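Long-range contacts in heat-inducible transcription repressor hrcA homolog (Thermotoga maritima, PDB 1STZ), which probably acts as a DNA-binding repressor of class I heat shock genes, the grpE-dnaK-dnaJ and groELS operons: residues R139-D144 / V228-D233; L145-V150 / F193-R198; S265-G270 / S303-T308; G292-G297 / N326-Y331. One frame throughout, in Å; residues are numbered along the deposited sequence.

Contact 1. Residues R139-D144 / V228-D233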
loop_
_atom_site.group_PDB
_atom_site.type_symbol
_atom_site.label_atom_id
_atom_site.label_comp_id
_atom_site.label_asym_id
_atom_site.label_seq_id
_atom_site.Cartn_x
_atom_site.Cartn_y
_atom_site.Cartn_z
ATOM N N ARG A 139 15.708 15.162 11.189
ATOM C CA ARG A 139 15.144 16.200 10.323
ATOM C C ARG A 139 16.253 17.110 9.777
ATOM O O ARG A 139 17.305 17.250 10.385
ATOM C CB ARG A 139 14.115 17.057 11.092
ATOM C CG ARG A 139 12.923 16.287 11.615
ATOM C CD ARG A 139 11.849 17.148 12.279
ATOM N NE ARG A 139 10.581 16.428 12.405
ATOM C CZ ARG A 139 10.139 15.777 13.482
ATOM N NH1 ARG A 139 10.848 15.686 14.602
ATOM N NH2 ARG A 139 8.953 15.186 13.433
ATOM N N PRO A 140 16.032 17.758 8.644
ATOM C CA PRO A 140 17.044 18.677 8.121
ATOM C C PRO A 140 17.359 19.754 9.168
ATOM O O PRO A 140 16.461 20.227 9.869
ATOM C CB PRO A 140 16.359 19.282 6.891
ATOM C CG PRO A 140 15.342 18.282 6.512
ATOM C CD PRO A 140 14.825 17.733 7.801
ATOM N N ASN A 141 18.633 20.106 9.294
ATOM C CA ASN A 141 19.065 21.080 10.288
ATOM C C ASN A 141 18.506 22.454 9.935
ATOM O O ASN A 141 18.659 22.913 8.815
ATOM C CB ASN A 141 20.592 21.105 10.354
ATOM C CG ASN A 141 21.131 21.732 11.639
ATOM O OD1 ASN A 141 20.576 22.712 12.169
ATOM N ND2 ASN A 141 22.228 21.169 12.143
ATOM N N THR A 142 17.812 23.081 10.889
ATOM C CA THR A 142 17.212 24.406 10.677
ATOM C C THR A 142 18.238 25.521 10.562
ATOM O O THR A 142 17.945 26.586 10.036
ATOM C CB THR A 142 16.225 24.763 11.800
ATOM O OG1 THR A 142 16.856 24.644 13.080
ATOM C CG2 THR A 142 15.072 23.788 11.833
ATOM N N ARG A 143 19.437 25.280 11.079
ATOM C CA ARG A 143 20.497 26.286 11.095
ATOM C C ARG A 143 20.747 26.980 9.746
ATOM O O ARG A 143 20.980 28.180 9.717
ATOM C CB ARG A 143 21.793 25.649 11.615
ATOM C CG ARG A 143 23.043 26.495 11.449
ATOM C CD ARG A 143 24.294 25.752 11.873
ATOM N NE ARG A 143 25.427 26.032 10.992
ATOM C CZ ARG A 143 26.506 25.257 10.876
ATOM N NH1 ARG A 143 26.620 24.128 11.588
ATOM N NH2 ARG A 143 27.485 25.617 10.045
ATOM N N ASP A 144 20.690 26.232 8.645
ATOM C CA ASP A 144 20.947 26.790 7.299
ATOM C C ASP A 144 19.761 26.554 6.345
ATOM O O ASP A 144 19.929 26.559 5.120
ATOM C CB ASP A 144 22.254 26.225 6.704
ATOM C CG ASP A 144 22.056 24.871 6.000
ATOM O OD1 ASP A 144 21.586 23.904 6.665
ATOM O OD2 ASP A 144 22.337 24.706 4.775
ATOM N N VAL A 228 9.638 21.534 17.198
ATOM C CA VAL A 228 9.819 20.286 16.459
ATOM C C VAL A 228 11.057 19.583 17.009
ATOM O O VAL A 228 12.161 20.145 17.010
ATOM C CB VAL A 228 10.048 20.508 14.933
ATOM C CG1 VAL A 228 9.870 19.189 14.175
ATOM C CG2 VAL A 228 9.109 21.560 14.390
ATOM N N GLU A 229 10.862 18.344 17.452
ATOM C CA GLU A 229 11.946 17.504 17.909
ATOM C C GLU A 229 12.978 17.401 16.760
ATOM O O GLU A 229 12.641 17.564 15.577
ATOM C CB GLU A 229 11.390 16.125 18.313
ATOM C CG GLU A 229 10.411 16.155 19.498
ATOM C CD GLU A 229 9.767 14.807 19.812
ATOM O OE1 GLU A 229 8.660 14.811 20.387
ATOM O OE2 GLU A 229 10.362 13.729 19.515
ATOM N N ARG A 230 14.243 17.199 17.103
ATOM C CA ARG A 230 15.279 17.109 16.077
ATOM C C ARG A 230 15.145 15.785 15.314
ATOM O O ARG A 230 15.514 15.701 14.161
ATOM C CB ARG A 230 16.683 17.259 16.672
ATOM C CG ARG A 230 17.483 18.407 16.040
ATOM C CD ARG A 230 18.894 18.031 15.703
ATOM N NE ARG A 230 19.411 18.439 14.400
ATOM C CZ ARG A 230 18.922 18.086 13.226
ATOM N NH1 ARG A 230 17.825 17.347 13.121
ATOM N NH2 ARG A 230 19.536 18.514 12.139
ATOM N N TYR A 231 14.617 14.769 15.979
ATOM C CA TYR A 231 14.383 13.468 15.369
ATOM C C TYR A 231 12.910 13.153 15.356
ATOM O O TYR A 231 12.238 13.387 16.339
ATOM C CB TYR A 231 15.104 12.366 16.149
ATOM C CG TYR A 231 16.599 12.486 16.073
ATOM C CD1 TYR A 231 17.291 13.303 16.962
ATOM C CD2 TYR A 231 17.322 11.783 15.128
ATOM C CE1 TYR A 231 18.663 13.426 16.897
ATOM C CE2 TYR A 231 18.721 11.909 15.046
ATOM C CZ TYR A 231 19.379 12.730 15.938
ATOM O OH TYR A 231 20.748 12.875 15.884
ATOM N N LEU A 232 12.428 12.632 14.231
ATOM C CA LEU A 232 11.117 11.988 14.130
ATOM C C LEU A 232 11.262 10.522 14.521
ATOM O O LEU A 232 12.088 9.817 13.936
ATOM C CB LEU A 232 10.623 12.036 12.684
ATOM C CG LEU A 232 9.338 11.244 12.377
ATOM C CD1 LEU A 232 8.500 11.968 11.337
ATOM C CD2 LEU A 232 9.617 9.801 11.902
ATOM N N ASP A 233 10.465 10.052 15.471
ATOM C CA ASP A 233 10.518 8.652 15.890
ATOM C C ASP A 233 9.249 7.894 15.486
ATOM O O ASP A 233 8.186 8.471 15.348
ATOM C CB ASP A 233 10.760 8.535 17.399
ATOM C CG ASP A 233 9.667 9.157 18.214
ATOM O OD1 ASP A 233 9.574 10.407 18.236
ATOM O OD2 ASP A 233 8.838 8.486 18.868
HETATM O O HOH W 1 20.200 21.695 14.827
#
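Two arginines, each reaching for a carbonyl oxygen of the opposite segment, supply most of the polar bonds. Between the main chains, Arg139 N donates to Arg230 O at 3.0 Å, almost along the C=O axis. Arg230 answers from its side chain: bent at chi2 and chi3, it brings its guanidinium end-on to Arg139 O, which lies in the guanidinium plane and takes bonds from NH1 at 2.8 Å and NH2 at 3.1 Å. Arg139, extended from CG to NE, lets NH1 donate to Glu229 O at 2.8 Å from above the carbonyl plane. Its NH2 forms a salt bridge with Glu117, so NH1 and NH2 are both held, probably restraining the group's rotation.

Val228 CG1 and Leu232 CB lie on opposite faces of this guanidinium, the first 3.2 Å above the plane, each displaced toward the rim. An alanine at Arg139 would lose the bond to Glu229 O and the pairing with Glu117, and would probably leave Val228 and Leu232 less well packed.

A water accepts weakly from Arg230 NE and donates to Asn141 OD1, which also accepts from Arg143 N in an Asx turn.

The pairing of Arg139 with Arg230 continues, beyond the strand ends, the antiparallel pairing of strands 134-138 and 231-234 in the sheet of a GAF-like domain; between them the chain makes a long excursion, consistent with an inserted domain.

Contact 2. Residues L145-V150 / F193-R198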
loop_
_atom_site.group_PDB
_atom_site.type_symbol
_atom_site.label_atom_id
_atom_site.label_comp_id
_atom_site.label_asym_id
_atom_site.label_seq_id
_atom_site.Cartn_x
_atom_site.Cartn_y
_atom_site.Cartn_z
ATOM N N LEU A 145 18.571 26.361 6.915
ATOM C CA LEU A 145 17.348 26.184 6.141
ATOM C C LEU A 145 16.831 27.575 5.780
ATOM O O LEU A 145 16.052 28.165 6.532
ATOM C CB LEU A 145 16.303 25.439 6.979
ATOM C CG LEU A 145 15.648 24.143 6.499
ATOM C CD1 LEU A 145 14.340 23.901 7.251
ATOM C CD2 LEU A 145 15.405 24.149 5.013
ATOM N N LYS A 146 17.265 28.109 4.644
ATOM C CA LYS A 146 16.794 29.419 4.205
ATOM C C LYS A 146 15.288 29.404 3.884
ATOM O O LYS A 146 14.794 28.487 3.242
ATOM C CB LYS A 146 17.582 29.881 2.979
ATOM C CG LYS A 146 19.007 30.308 3.282
ATOM C CD LYS A 146 19.470 31.373 2.294
ATOM C CE LYS A 146 20.727 32.114 2.767
ATOM N NZ LYS A 146 21.041 33.231 1.820
ATOM N N ILE A 147 14.569 30.418 4.354
ATOM C CA ILE A 147 13.198 30.662 3.935
ATOM C C ILE A 147 13.234 31.376 2.572
ATOM O O ILE A 147 13.671 32.524 2.474
ATOM C CB ILE A 147 12.455 31.531 4.973
ATOM C CG1 ILE A 147 12.353 30.811 6.321
ATOM C CG2 ILE A 147 11.060 31.924 4.448
ATOM C CD1 ILE A 147 12.024 31.731 7.493
ATOM N N LEU A 148 12.789 30.693 1.527
ATOM C CA LEU A 148 12.825 31.232 0.156
ATOM C C LEU A 148 11.616 32.107 -0.151
ATOM O O LEU A 148 11.672 32.956 -1.035
ATOM C CB LEU A 148 12.882 30.088 -0.864
ATOM C CG LEU A 148 14.000 29.059 -0.665
ATOM C CD1 LEU A 148 13.850 27.903 -1.622
ATOM C CD2 LEU A 148 15.373 29.696 -0.832
ATOM N N ARG A 149 10.520 31.880 0.574
ATOM C CA ARG A 149 9.262 32.604 0.350
ATOM C C ARG A 149 8.245 32.332 1.461
ATOM O O ARG A 149 8.175 31.226 1.981
ATOM C CB ARG A 149 8.654 32.156 -0.979
ATOM C CG ARG A 149 7.393 32.874 -1.389
ATOM C CD ARG A 149 6.964 32.523 -2.790
ATOM N NE ARG A 149 5.570 32.870 -3.043
ATOM C CZ ARG A 149 4.785 32.253 -3.918
ATOM N NH1 ARG A 149 5.257 31.236 -4.634
ATOM N NH2 ARG A 149 3.520 32.644 -4.068
ATOM N N VAL A 150 7.433 33.336 1.786
ATOM C CA VAL A 150 6.364 33.196 2.770
ATOM C C VAL A 150 5.030 33.429 2.080
ATOM O O VAL A 150 4.819 34.476 1.488
ATOM C CB VAL A 150 6.504 34.202 3.916
ATOM C CG1 VAL A 150 5.365 34.043 4.925
ATOM C CG2 VAL A 150 7.854 34.049 4.593
ATOM N N PHE A 193 9.691 40.509 3.328
ATOM C CA PHE A 193 10.793 41.438 3.579
ATOM C C PHE A 193 11.598 41.007 4.789
ATOM O O PHE A 193 12.819 41.053 4.763
ATOM C CB PHE A 193 10.272 42.854 3.839
ATOM C CG PHE A 193 9.621 43.500 2.653
ATOM C CD1 PHE A 193 8.792 44.609 2.830
ATOM C CD2 PHE A 193 9.826 43.016 1.355
ATOM C CE1 PHE A 193 8.187 45.214 1.748
ATOM C CE2 PHE A 193 9.225 43.633 0.268
ATOM C CZ PHE A 193 8.411 44.730 0.464
ATOM N N LEU A 194 10.894 40.581 5.836
ATOM C CA LEU A 194 11.500 40.223 7.121
ATOM C C LEU A 194 12.159 38.858 7.143
ATOM O O LEU A 194 13.142 38.654 7.856
ATOM C CB LEU A 194 10.432 40.236 8.212
ATOM C CG LEU A 194 9.829 41.600 8.539
ATOM C CD1 LEU A 194 8.623 41.442 9.450
ATOM C CD2 LEU A 194 10.879 42.515 9.178
ATOM N N LEU A 195 11.610 37.917 6.382
ATOM C CA LEU A 195 11.942 36.510 6.547
ATOM C C LEU A 195 12.688 35.869 5.396
ATOM O O LEU A 195 13.389 34.885 5.595
ATOM C CB LEU A 195 10.663 35.721 6.805
ATOM C CG LEU A 195 9.997 35.994 8.148
ATOM C CD1 LEU A 195 8.737 35.192 8.236
ATOM C CD2 LEU A 195 10.928 35.646 9.297
ATOM N N ARG A 196 12.503 36.394 4.191
ATOM C CA ARG A 196 13.125 35.854 2.987
ATOM C C ARG A 196 14.636 36.030 3.034
ATOM O O ARG A 196 15.115 37.128 3.248
ATOM C CB ARG A 196 12.561 36.598 1.777
ATOM C CG ARG A 196 12.971 36.086 0.432
ATOM C CD ARG A 196 12.265 36.826 -0.698
ATOM N NE ARG A 196 11.069 36.121 -1.164
ATOM C CZ ARG A 196 10.226 36.601 -2.074
ATOM N NH1 ARG A 196 10.423 37.798 -2.621
ATOM N NH2 ARG A 196 9.179 35.872 -2.447
ATOM N N GLY A 197 15.385 34.951 2.838
ATOM C CA GLY A 197 16.836 35.001 2.964
ATOM C C GLY A 197 17.338 34.662 4.361
ATOM O O GLY A 197 18.519 34.380 4.549
ATOM N N ARG A 198 16.439 34.675 5.341
ATOM C CA ARG A 198 16.768 34.308 6.712
ATOM C C ARG A 198 16.476 32.841 6.889
ATOM O O ARG A 198 15.660 32.287 6.164
ATOM C CB ARG A 198 15.940 35.140 7.676
ATOM C CG ARG A 198 15.948 36.596 7.294
ATOM C CD ARG A 198 16.379 37.550 8.351
ATOM N NE ARG A 198 17.578 37.161 9.090
ATOM C CZ ARG A 198 18.166 37.964 9.964
ATOM N NH1 ARG A 198 17.685 39.181 10.168
ATOM N NH2 ARG A 198 19.243 37.570 10.625
#
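Ile147 O is the best-held polar atom, gripped twice: Gly197 N donates to it at 3.0 Å, close to the C=O axis, and Arg196 CA makes a CA-H...O contact with Ile147 O, 3.4 Å from CA to O. The amide of the same residue is also used, Ile147 N giving a practically straight bond (175°) to Arg198 O at 2.8 Å. Both partners come from a type II turn, Leu195 to Arg198, that ends helix 184-195; Gly197 takes the third position (phi 92°), where a side chain would jam against the preceding carbonyl.

Arg196 runs on alongside Leu148 and Arg149. CG is anti to its backbone N and the chain bends at chi3; NE donates to Leu148 O at 3.2 Å, a bent bond from above the carbonyl plane, while the guanidinium edge meets Arg149 CG. The two arginines lie side by side, pointing the same way, but Arg149 NH1 bonds Val155 O of the second subunit.

Ile147 CB rests on Leu195 O at 3.5 Å, and Val150 CG2 meets Leu195 CD1 at 3.9 Å. A glycine at Ile147 would remove the side chain from Leu195, Val200 and Val203 and would probably loosen the packing.

The arrangement joins the turn after helix 184-195 to the residues leading into strand 149-154, in what is probably the inserted dimerisation domain of HrcA, as the reach of Arg149 across subunits suggests.

Contact 3. Residues S265-G270 / S303-T308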
loop_
_atom_site.group_PDB
_atom_site.type_symbol
_atom_site.label_atom_id
_atom_site.label_comp_id
_atom_site.label_asym_id
_atom_site.label_seq_id
_atom_site.Cartn_x
_atom_site.Cartn_y
_atom_site.Cartn_z
ATOM N N SER A 265 28.268 8.841 16.610
ATOM C CA SER A 265 29.372 7.877 16.645
ATOM C C SER A 265 28.981 6.517 16.059
ATOM O O SER A 265 29.845 5.756 15.663
ATOM C CB SER A 265 29.878 7.679 18.086
ATOM O OG SER A 265 29.024 6.810 18.835
ATOM N N LEU A 266 27.686 6.219 16.033
ATOM C CA LEU A 266 27.179 4.981 15.455
ATOM C C LEU A 266 27.314 4.936 13.938
ATOM O O LEU A 266 27.535 3.869 13.345
ATOM C CB LEU A 266 25.701 4.778 15.816
ATOM C CG LEU A 266 25.386 4.577 17.295
ATOM C CD1 LEU A 266 23.897 4.529 17.514
ATOM C CD2 LEU A 266 26.015 3.296 17.814
ATOM N N VAL A 267 27.183 6.097 13.313
ATOM C CA VAL A 267 27.034 6.144 11.875
ATOM C C VAL A 267 28.417 6.102 11.206
ATOM O O VAL A 267 29.336 6.813 11.599
ATOM C CB VAL A 267 26.106 7.346 11.432
ATOM C CG1 VAL A 267 26.734 8.699 11.752
ATOM C CG2 VAL A 267 25.755 7.230 9.940
ATOM N N GLY A 268 28.567 5.199 10.242
ATOM C CA GLY A 268 29.804 5.006 9.517
ATOM C C GLY A 268 29.723 5.537 8.084
ATOM O O GLY A 268 28.997 6.493 7.806
ATOM N N GLU A 269 30.503 4.920 7.194
ATOM C CA GLU A 269 30.505 5.231 5.756
ATOM C C GLU A 269 29.528 4.313 5.030
ATOM O O GLU A 269 29.768 3.111 4.904
ATOM C CB GLU A 269 31.890 5.030 5.147
ATOM C CG GLU A 269 33.048 5.675 5.902
ATOM C CD GLU A 269 34.339 4.862 5.793
ATOM O OE1 GLU A 269 34.289 3.621 6.019
ATOM O OE2 GLU A 269 35.404 5.457 5.489
ATOM N N GLY A 270 28.446 4.884 4.531
ATOM C CA GLY A 270 27.370 4.110 3.939
ATOM C C GLY A 270 26.538 3.416 4.992
ATOM O O GLY A 270 26.604 3.730 6.179
ATOM N N SER A 303 20.856 11.772 9.379
ATOM C CA SER A 303 21.014 10.351 9.620
ATOM C C SER A 303 19.681 9.658 9.958
ATOM O O SER A 303 18.743 10.274 10.487
ATOM C CB SER A 303 22.020 10.146 10.748
ATOM O OG SER A 303 23.277 10.677 10.351
ATOM N N VAL A 304 19.612 8.374 9.617
ATOM C CA VAL A 304 18.500 7.492 9.937
ATOM C C VAL A 304 19.012 6.321 10.770
ATOM O O VAL A 304 20.060 5.762 10.472
ATOM C CB VAL A 304 17.864 6.926 8.660
ATOM C CG1 VAL A 304 16.661 6.051 8.982
ATOM C CG2 VAL A 304 17.463 8.054 7.718
ATOM N N TYR A 305 18.255 5.954 11.795
ATOM C CA TYR A 305 18.585 4.858 12.700
ATOM C C TYR A 305 17.404 3.911 12.835
ATOM O O TYR A 305 16.283 4.354 13.042
ATOM C CB TYR A 305 18.937 5.391 14.081
ATOM C CG TYR A 305 20.065 6.383 14.074
ATOM C CD1 TYR A 305 19.825 7.722 13.846
ATOM C CD2 TYR A 305 21.373 5.979 14.305
ATOM C CE1 TYR A 305 20.862 8.643 13.843
ATOM C CE2 TYR A 305 22.409 6.883 14.294
ATOM C CZ TYR A 305 22.151 8.218 14.068
ATOM O OH TYR A 305 23.182 9.135 14.086
ATOM N N LEU A 306 17.670 2.613 12.689
ATOM C CA LEU A 306 16.715 1.543 12.977
ATOM C C LEU A 306 17.252 0.677 14.132
ATOM O O LEU A 306 18.288 0.015 14.002
ATOM C CB LEU A 306 16.595 0.653 11.744
ATOM C CG LEU A 306 15.395 -0.257 11.491
ATOM C CD1 LEU A 306 15.836 -1.602 10.988
ATOM C CD2 LEU A 306 14.408 -0.383 12.622
ATOM N N PHE A 307 16.529 0.644 15.227
ATOM C CA PHE A 307 16.873 -0.172 16.373
ATOM C C PHE A 307 15.899 -1.331 16.446
ATOM O O PHE A 307 14.699 -1.131 16.390
ATOM C CB PHE A 307 16.778 0.634 17.667
ATOM C CG PHE A 307 17.770 1.741 17.769
ATOM C CD1 PHE A 307 17.433 3.025 17.374
ATOM C CD2 PHE A 307 19.023 1.515 18.309
ATOM C CE1 PHE A 307 18.358 4.074 17.496
ATOM C CE2 PHE A 307 19.933 2.535 18.416
ATOM C CZ PHE A 307 19.595 3.826 18.000
ATOM N N THR A 308 16.426 -2.544 16.576
ATOM C CA THR A 308 15.616 -3.724 16.839
ATOM C C THR A 308 16.313 -4.530 17.889
ATOM O O THR A 308 17.453 -4.257 18.227
ATOM C CB THR A 308 15.491 -4.605 15.561
ATOM O OG1 THR A 308 16.794 -4.995 15.102
ATOM C CG2 THR A 308 14.892 -3.826 14.383
#
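This is a buried apolar contact without a hydrogen bond between the segments: Leu266 and Val267, about where the weakly bonded helix 260-266 runs out, lie over one face of the five-stranded antiparallel sheet, on its central strand 299-309. Ser303, Tyr305 and Phe307, every second residue of that strand, present themselves to this face. In all three the first side-chain atom beyond CB stands anti to the carbonyl carbon, so they lean the same way.

Leu266 serves both rings. Its CB lies at the edge of the Tyr305 ring, near the ring plane, 4.2 Å from CE2, while CD1, anti to CA (chi2 174°), comes within 4.4 Å of Phe307 CZ. Val267 points toward the strand and touches it with one branch, CG1, which lies 4.2 Å from Ser303 OG and 4.3 Å from Tyr305 OH. These are loose approaches, and the area buried is modest. The hydroxyl of Tyr305 is bonded to Leu263 O, in the same helix, so this tyrosine touches the helix by its edge and holds it by its tip.

Val304 and Leu306 turn to the other face, where Phe321 of helix 314-334 and Leu127 of helix 116-131 receive them. Helices packed on both faces of a central antiparallel sheet fit the GAF-like fold to which the family is assigned.

Contact 4. Residues G292-G297 / N326-Y331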
loop_
_atom_site.group_PDB
_atom_site.type_symbol
_atom_site.label_atom_id
_atom_site.label_comp_id
_atom_site.label_asym_id
_atom_site.label_seq_id
_atom_site.Cartn_x
_atom_site.Cartn_y
_atom_site.Cartn_z
ATOM N N GLY A 292 22.578 5.059 8.597
ATOM C CA GLY A 292 22.969 5.581 7.299
ATOM C C GLY A 292 22.477 7.020 7.168
ATOM O O GLY A 292 21.756 7.513 8.028
ATOM N N LYS A 293 22.850 7.691 6.094
ATOM C CA LYS A 293 22.406 9.056 5.856
ATOM C C LYS A 293 21.592 9.140 4.586
ATOM O O LYS A 293 21.782 8.346 3.677
ATOM C CB LYS A 293 23.600 9.985 5.749
ATOM C CG LYS A 293 24.532 9.951 6.936
ATOM C CD LYS A 293 25.497 11.113 6.890
ATOM C CE LYS A 293 26.563 11.024 7.954
ATOM N NZ LYS A 293 27.643 10.106 7.538
ATOM N N TYR A 294 20.685 10.109 4.537
ATOM C CA TYR A 294 20.022 10.503 3.306
ATOM C C TYR A 294 20.625 11.838 2.856
ATOM O O TYR A 294 21.077 12.633 3.688
ATOM C CB TYR A 294 18.487 10.547 3.468
ATOM C CG TYR A 294 17.920 11.608 4.376
ATOM C CD1 TYR A 294 17.302 12.744 3.860
ATOM C CD2 TYR A 294 17.923 11.446 5.743
ATOM C CE1 TYR A 294 16.773 13.717 4.701
ATOM C CE2 TYR A 294 17.399 12.415 6.593
ATOM C CZ TYR A 294 16.818 13.535 6.077
ATOM O OH TYR A 294 16.292 14.481 6.948
ATOM N N PHE A 295 20.654 12.046 1.543
ATOM C CA PHE A 295 21.438 13.094 0.923
ATOM C C PHE A 295 20.614 13.968 -0.016
ATOM O O PHE A 295 19.649 13.526 -0.631
ATOM C CB PHE A 295 22.561 12.484 0.061
ATOM C CG PHE A 295 23.620 11.742 0.837
ATOM C CD1 PHE A 295 23.397 10.451 1.269
ATOM C CD2 PHE A 295 24.847 12.332 1.095
ATOM C CE1 PHE A 295 24.378 9.758 1.985
ATOM C CE2 PHE A 295 25.833 11.653 1.784
ATOM C CZ PHE A 295 25.603 10.359 2.231
ATOM N N LYS A 296 21.064 15.209 -0.157
ATOM C CA LYS A 296 20.699 16.066 -1.274
ATOM C C LYS A 296 21.902 16.154 -2.194
ATOM O O LYS A 296 22.775 16.984 -2.007
ATOM C CB LYS A 296 20.303 17.445 -0.748
ATOM C CG LYS A 296 20.015 18.479 -1.830
ATOM C CD LYS A 296 20.057 19.907 -1.278
ATOM C CE LYS A 296 21.443 20.337 -0.828
ATOM N NZ LYS A 296 22.419 20.307 -1.957
ATOM N N GLY A 297 21.960 15.279 -3.188
ATOM C CA GLY A 297 23.127 15.181 -4.047
ATOM C C GLY A 297 24.256 14.531 -3.272
ATOM O O GLY A 297 24.093 13.429 -2.758
ATOM N N ASN A 326 17.502 5.177 0.147
ATOM C CA ASN A 326 17.655 5.584 -1.256
ATOM C C ASN A 326 16.456 6.420 -1.757
ATOM O O ASN A 326 16.633 7.316 -2.565
ATOM C CB ASN A 326 17.823 4.375 -2.174
ATOM C CG ASN A 326 19.187 3.713 -2.045
ATOM O OD1 ASN A 326 20.116 4.263 -1.463
ATOM N ND2 ASN A 326 19.307 2.518 -2.601
ATOM N N ARG A 327 15.257 6.119 -1.266
ATOM C CA ARG A 327 14.059 6.891 -1.616
ATOM C C ARG A 327 14.094 8.279 -1.030
ATOM O O ARG A 327 13.633 9.210 -1.648
ATOM C CB ARG A 327 12.786 6.225 -1.089
ATOM C CG ARG A 327 12.122 5.289 -2.036
ATOM C CD ARG A 327 13.042 4.503 -2.851
ATOM N NE ARG A 327 12.867 4.727 -4.270
ATOM C CZ ARG A 327 13.847 4.699 -5.175
ATOM N NH1 ARG A 327 15.111 4.478 -4.819
ATOM N NH2 ARG A 327 13.551 4.880 -6.486
ATOM N N LEU A 328 14.622 8.407 0.178
ATOM C CA LEU A 328 14.675 9.693 0.836
ATOM C C LEU A 328 15.678 10.556 0.117
ATOM O O LEU A 328 15.415 11.721 -0.133
ATOM C CB LEU A 328 15.066 9.553 2.316
ATOM C CG LEU A 328 13.959 9.058 3.241
ATOM C CD1 LEU A 328 14.500 8.895 4.634
ATOM C CD2 LEU A 328 12.789 10.012 3.235
ATOM N N SER A 329 16.825 9.974 -0.228
ATOM C CA SER A 329 17.828 10.689 -1.013
ATOM C C SER A 329 17.240 11.158 -2.328
ATOM O O SER A 329 17.524 12.263 -2.780
ATOM C CB SER A 329 19.064 9.823 -1.269
ATOM O OG SER A 329 19.785 9.684 -0.064
ATOM N N GLU A 330 16.395 10.334 -2.934
ATOM C CA GLU A 330 15.763 10.707 -4.207
ATOM C C GLU A 330 14.803 11.882 -4.039
ATOM O O GLU A 330 14.820 12.820 -4.854
ATOM C CB GLU A 330 14.975 9.557 -4.776
ATOM C CG GLU A 330 15.517 9.006 -6.065
ATOM C CD GLU A 330 14.975 7.609 -6.327
ATOM O OE1 GLU A 330 15.797 6.707 -6.596
ATOM O OE2 GLU A 330 13.727 7.428 -6.245
ATOM N N TYR A 331 13.940 11.808 -3.016
ATOM C CA TYR A 331 13.045 12.906 -2.721
ATOM C C TYR A 331 13.852 14.206 -2.468
ATOM O O TYR A 331 13.598 15.230 -3.083
ATOM C CB TYR A 331 12.095 12.620 -1.541
ATOM C CG TYR A 331 11.253 13.855 -1.269
ATOM C CD1 TYR A 331 10.082 14.105 -1.989
ATOM C CD2 TYR A 331 11.689 14.818 -0.384
ATOM C CE1 TYR A 331 9.346 15.274 -1.774
ATOM C CE2 TYR A 331 10.973 15.994 -0.173
ATOM C CZ TYR A 331 9.804 16.219 -0.869
ATOM O OH TYR A 331 9.112 17.401 -0.631
#
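One hydrogen bond crosses directly from strand to helix: Phe295 N donates to Ser329 OG at 3.0 Å, with an angle of 152° at the hydrogen. The serine hydroxyl stands beside its own backbone N, anti to the carbonyl carbon, and has a second, weak bond with Leu325 O one turn back in the helix. The same oxygen lies at the edge of the Phe295 ring, in its plane, 3.9 Å from CD1.

Main chains also come close. Ser329 CA makes a CA-H...O contact of 3.4 Å with Phe295 O, and the two carbonyl oxygens, Phe295 O and Ser329 O, sit 3.3 Å apart without a bond between them. Thr333 OG1, a turn further on, is placed to bond with either oxygen, its single proton serving one at a time or being shared, and it also bonds with Gly297 N.

In this GAF-like domain helix 314-334 lies against the sheet, and here the axes of strand 292-296 and helix 326-331 approach to 6.5 Å and run nearly parallel, 21° apart; the small Ser329 at the nearest point is consistent with so close an approach.

The apolar part is carried by Tyr294 and Leu328, whose CB atoms meet at 3.7 Å as the side chains cross obliquely. Tyr294 adopts the crowded first torsion (chi1 67°), CG between the backbone N and the carbonyl carbon; its hydroxyl bonds Glu138 O and its ring meets that of Phe332. Leu328 also packs on Val119, Leu120 and Ala123 of helix 116-131, putting it between that helix and the strand.

Contacts 1, 3 and 4 all reach one sheet, while contact 2 touches none of the others in space, although Leu145 follows directly on contact 1 in the chain. Contact 2 is nested inside the chain loop that contact 1 closes, their centres about 18 Å apart; its nearest atoms are about 9 Å from contact 4 and about 14 Å from contact 3. Contacts 3 and 4 interlock along the chain and join through neighbouring strands, with a probable hydrogen bond of 2.8 Å between Val304 N and Gly292 O. Contact 1 touches both: Tyr231 CE2 lies 4.1 Å from Tyr305 CE1 of contact 3, and Pro140 CD 3.7 Å from Tyr294 OH of contact 4.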